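Local coordinates for C24 protein (Bizionia argentinensis JUB59, PDB 6OV6), which is of unknown function but probably forms the trimeric, manganese-binding receptor-binding tip of a long tail fiber from a temperate bacteriophage, at residues G147-L150 with T154-T157; S163-Y168 with L270-Y275. All coordinates share one frame; numbering follows the deposited sequence.

Interaction 1 (G147-L150 with T154-T157); sequences GWQL and TNGT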
# COMPACT_ATOMS: atom_id res chain seq x y z
N GLY A 147 -22.02 14.36 -0.03
CA GLY A 147 -22.35 12.94 -0.09
C GLY A 147 -21.17 12.05 0.25
O GLY A 147 -21.34 10.85 0.44
N TRP A 148 -19.98 12.63 0.34
CA TRP A 148 -18.74 11.89 0.66
C TRP A 148 -18.27 12.20 2.07
O TRP A 148 -18.54 13.29 2.58
CB TRP A 148 -17.62 12.26 -0.34
CG TRP A 148 -17.90 11.84 -1.76
CD1 TRP A 148 -18.69 12.49 -2.66
CD2 TRP A 148 -17.31 10.73 -2.45
NE1 TRP A 148 -18.67 11.82 -3.87
CE2 TRP A 148 -17.83 10.74 -3.77
CE3 TRP A 148 -16.38 9.73 -2.09
CZ2 TRP A 148 -17.45 9.78 -4.72
CZ3 TRP A 148 -16.04 8.76 -3.02
CH2 TRP A 148 -16.57 8.79 -4.32
N GLN A 149 -17.50 11.28 2.67
CA GLN A 149 -16.89 11.50 3.98
C GLN A 149 -15.58 10.73 4.05
O GLN A 149 -15.38 9.79 3.29
CB GLN A 149 -17.82 11.06 5.13
CG GLN A 149 -17.96 9.55 5.31
CD GLN A 149 -18.54 9.21 6.66
OE1 GLN A 149 -19.75 9.27 6.87
NE2 GLN A 149 -17.67 8.79 7.58
N LEU A 150 -14.75 11.08 5.03
CA LEU A 150 -13.50 10.40 5.31
C LEU A 150 -13.82 8.98 5.83
O LEU A 150 -14.80 8.79 6.56
CB LEU A 150 -12.79 11.22 6.40
CG LEU A 150 -11.27 11.14 6.52
CD1 LEU A 150 -10.56 11.71 5.27
CD2 LEU A 150 -10.81 11.87 7.78
N THR A 154 -16.74 6.19 11.46
CA THR A 154 -18.10 6.73 11.71
C THR A 154 -19.04 6.33 10.56
O THR A 154 -18.58 6.09 9.44
CB THR A 154 -18.06 8.27 11.89
OG1 THR A 154 -17.80 8.93 10.65
CG2 THR A 154 -17.08 8.73 12.96
N ASN A 155 -20.37 6.26 10.83
CA ASN A 155 -21.41 5.93 9.84
C ASN A 155 -21.16 4.62 9.10
O ASN A 155 -21.39 4.53 7.89
CB ASN A 155 -21.65 7.10 8.85
CG ASN A 155 -21.98 8.42 9.52
OD1 ASN A 155 -21.25 9.39 9.36
ND2 ASN A 155 -23.05 8.49 10.32
N GLY A 156 -20.69 3.62 9.85
CA GLY A 156 -20.40 2.29 9.36
C GLY A 156 -19.19 2.17 8.44
O GLY A 156 -18.98 1.12 7.84
N THR A 157 -18.38 3.23 8.33
CA THR A 157 -17.19 3.21 7.45
C THR A 157 -16.02 2.50 8.10
O THR A 157 -15.97 2.37 9.33
CB THR A 157 -16.75 4.65 7.02
OG1 THR A 157 -16.27 5.41 8.13
CG2 THR A 157 -17.83 5.42 6.30
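Gln149 reaches from strand 148-150, outermost in its three-stranded sheet within this chain, into a type I' beta turn, Thr154 to Thr157, in the loop that follows the strand, and its amide carries nearly the whole contact. CG stands between the backbone N and carbonyl carbon (chi1 73°) and the chain runs on extended, so the amide projects off the strand toward the turn. Gln149 NE2 is held first within its own segment: it donates almost straight (169°) to Leu150 O, 3.0 Å away and in the plane of the Gln149 amide, which fixes the rotation of that group. A second, weak and bent bond runs from Gln149 NE2 to Thr154 O at 3.4 Å. Coming from the opposite direction, Thr157 lays its methyl against the same amide, with Thr157 CG2 3.6 Å from Gln149 NE2. The CB of Asn155 comes up at the oxygen end, 3.5 Å from Gln149 OE1. Thr154 OG1, also close to the amide, has its stronger partner in Asp152. The turn braces itself around a single carbonyl: Thr154 O accepts from Thr157 N at 3.1 Å and, in the carbonyl plane on a lone pair, from Thr157 OG1 at 2.7 Å.

Interaction 2 (S163-Y168 with L270-Y275); sequences SFIVGY and LAYIIY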
# COMPACT_ATOMS: atom_id res chain seq x y z
N SER A 163 -3.39 4.20 7.88
CA SER A 163 -3.12 2.82 7.45
C SER A 163 -2.58 2.70 6.03
O SER A 163 -2.90 3.49 5.16
CB SER A 163 -4.39 1.97 7.56
OG SER A 163 -4.66 1.61 8.91
N PHE A 164 -1.80 1.63 5.81
CA PHE A 164 -1.33 1.15 4.51
C PHE A 164 -2.31 0.05 4.14
O PHE A 164 -2.55 -0.85 4.94
CB PHE A 164 0.07 0.53 4.64
CG PHE A 164 1.11 1.60 4.87
CD1 PHE A 164 1.73 2.23 3.78
CD2 PHE A 164 1.42 2.02 6.16
CE1 PHE A 164 2.69 3.23 3.99
CE2 PHE A 164 2.36 3.05 6.37
CZ PHE A 164 2.99 3.64 5.28
N ILE A 165 -2.91 0.12 2.98
CA ILE A 165 -3.86 -0.94 2.60
C ILE A 165 -3.17 -2.21 2.12
O ILE A 165 -2.22 -2.15 1.33
CB ILE A 165 -4.92 -0.44 1.55
CG1 ILE A 165 -5.61 0.88 1.98
CG2 ILE A 165 -5.90 -1.54 1.14
CD1 ILE A 165 -6.32 0.84 3.42
N VAL A 166 -3.69 -3.35 2.55
CA VAL A 166 -3.24 -4.66 2.06
C VAL A 166 -4.44 -5.41 1.46
O VAL A 166 -5.54 -5.34 2.01
CB VAL A 166 -2.47 -5.47 3.14
CG1 VAL A 166 -3.37 -5.77 4.36
CG2 VAL A 166 -1.86 -6.73 2.55
N GLY A 167 -4.23 -6.09 0.33
CA GLY A 167 -5.26 -6.85 -0.34
C GLY A 167 -5.77 -8.04 0.46
O GLY A 167 -5.00 -8.87 0.97
N TYR A 168 -7.11 -8.09 0.62
CA TYR A 168 -7.83 -9.21 1.21
C TYR A 168 -7.38 -10.50 0.52
O TYR A 168 -7.20 -10.55 -0.71
CB TYR A 168 -9.35 -8.97 1.02
CG TYR A 168 -10.21 -10.19 1.19
CD1 TYR A 168 -10.55 -10.65 2.47
CD2 TYR A 168 -10.71 -10.88 0.09
CE1 TYR A 168 -11.34 -11.80 2.63
CE2 TYR A 168 -11.52 -12.01 0.25
CZ TYR A 168 -11.82 -12.47 1.52
OH TYR A 168 -12.63 -13.56 1.68
N LEU A 270 -2.43 10.32 1.38
CA LEU A 270 -3.64 10.67 0.65
C LEU A 270 -4.82 10.36 1.57
O LEU A 270 -4.73 9.48 2.42
CB LEU A 270 -3.77 9.89 -0.68
CG LEU A 270 -2.71 10.13 -1.76
CD1 LEU A 270 -2.97 9.24 -2.99
CD2 LEU A 270 -2.67 11.60 -2.21
N ALA A 271 -5.96 11.02 1.36
CA ALA A 271 -7.12 10.71 2.17
C ALA A 271 -7.93 9.59 1.51
O ALA A 271 -8.03 9.54 0.28
CB ALA A 271 -8.00 11.94 2.33
N TYR A 272 -8.48 8.71 2.32
CA TYR A 272 -9.42 7.67 1.90
C TYR A 272 -10.81 8.22 2.21
O TYR A 272 -11.13 8.52 3.37
CB TYR A 272 -9.21 6.33 2.61
CG TYR A 272 -8.02 5.61 2.07
CD1 TYR A 272 -8.05 5.04 0.80
CD2 TYR A 272 -6.83 5.53 2.80
CE1 TYR A 272 -6.93 4.40 0.28
CE2 TYR A 272 -5.70 4.89 2.28
CZ TYR A 272 -5.75 4.36 1.00
OH TYR A 272 -4.67 3.76 0.41
N ILE A 273 -11.61 8.42 1.17
CA ILE A 273 -12.97 8.94 1.33
C ILE A 273 -13.95 7.93 0.75
O ILE A 273 -13.56 7.07 -0.04
CB ILE A 273 -13.17 10.36 0.74
CG1 ILE A 273 -13.02 10.38 -0.82
CG2 ILE A 273 -12.33 11.43 1.48
CD1 ILE A 273 -13.46 11.72 -1.50
N ILE A 274 -15.24 8.05 1.10
CA ILE A 274 -16.23 7.11 0.59
C ILE A 274 -17.57 7.81 0.35
O ILE A 274 -17.90 8.74 1.06
CB ILE A 274 -16.35 5.88 1.53
CG1 ILE A 274 -17.06 4.68 0.86
CG2 ILE A 274 -16.91 6.23 2.91
CD1 ILE A 274 -16.71 3.38 1.45
N TYR A 275 -18.29 7.35 -0.65
CA TYR A 275 -19.59 7.93 -0.93
C TYR A 275 -20.65 7.27 -0.03
O TYR A 275 -20.81 6.06 -0.06
CB TYR A 275 -19.94 7.79 -2.40
CG TYR A 275 -21.25 8.47 -2.73
CD1 TYR A 275 -21.34 9.85 -2.85
CD2 TYR A 275 -22.42 7.73 -2.87
CE1 TYR A 275 -22.55 10.48 -3.14
CE2 TYR A 275 -23.65 8.35 -3.13
CZ TYR A 275 -23.70 9.72 -3.27
OH TYR A 275 -24.91 10.32 -3.55
O HOH W 1 -2.52 2.26 1.07
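The Tyr272 ring meets Ile165 over one face: Ile165 CD1 lies above it, while Ile165 CG1 packs at the phenol end, 3.6 Å from Tyr272 CZ and 3.4 Å from Tyr272 OH. Ser163 O approaches the ring obliquely and more loosely, 4.3 Å from Tyr272 CE2. The two side chains slide past each other in opposite directions, each CB aimed at the other strand. Tyr272 CG is anti to its own carbonyl carbon (chi1 -76°), and the ring spans much of the gap between backbones whose closest CA atoms, those of Ser163 and Tyr272, are 9.7 Å apart. Water completes the bridge. It accepts from Ile165 N at 2.9 Å and is hydrogen-bonded to Tyr272 OH at 2.7 Å, so one molecule serves both polar groups inside an otherwise largely apolar, buried contact. This is buried packing at the core of a trimer whose strands pair across the subunit interfaces, away from the manganese site. Ile165 of the second subunit and Leu136 of the third also pack on Tyr272. Strand 164-167 pairs in a parallel ladder with a strand of the third subunit. Strand 267-275 is the middle strand of an antiparallel sheet, between 135-137 and 148-150, and at Leu270 it pairs in parallel with a strand of the second subunit, so the sheet runs on across that interface too.

In the fold
Coming from the N terminus, the chain lays down strand 135-137 and then strand 148-150, after which interaction 1 closes a short local loop with only three residues between its segments. Interaction 2 follows in series: it opens at strand 164-167, and the chain travels through 101 further residues, including the manganese-binding histidines, before strand 267-275 returns to close it near the C terminus. The two contacts neither nest nor cross. They meet through the returning strand, where Gln149 O probably accepts a hydrogen bond from Ile274 N and the Trp148 ring packs on the Ile274-Tyr275 backbone. Together they tie the surface turn, the three-stranded sheet and the trimer core, and both touch the second subunit.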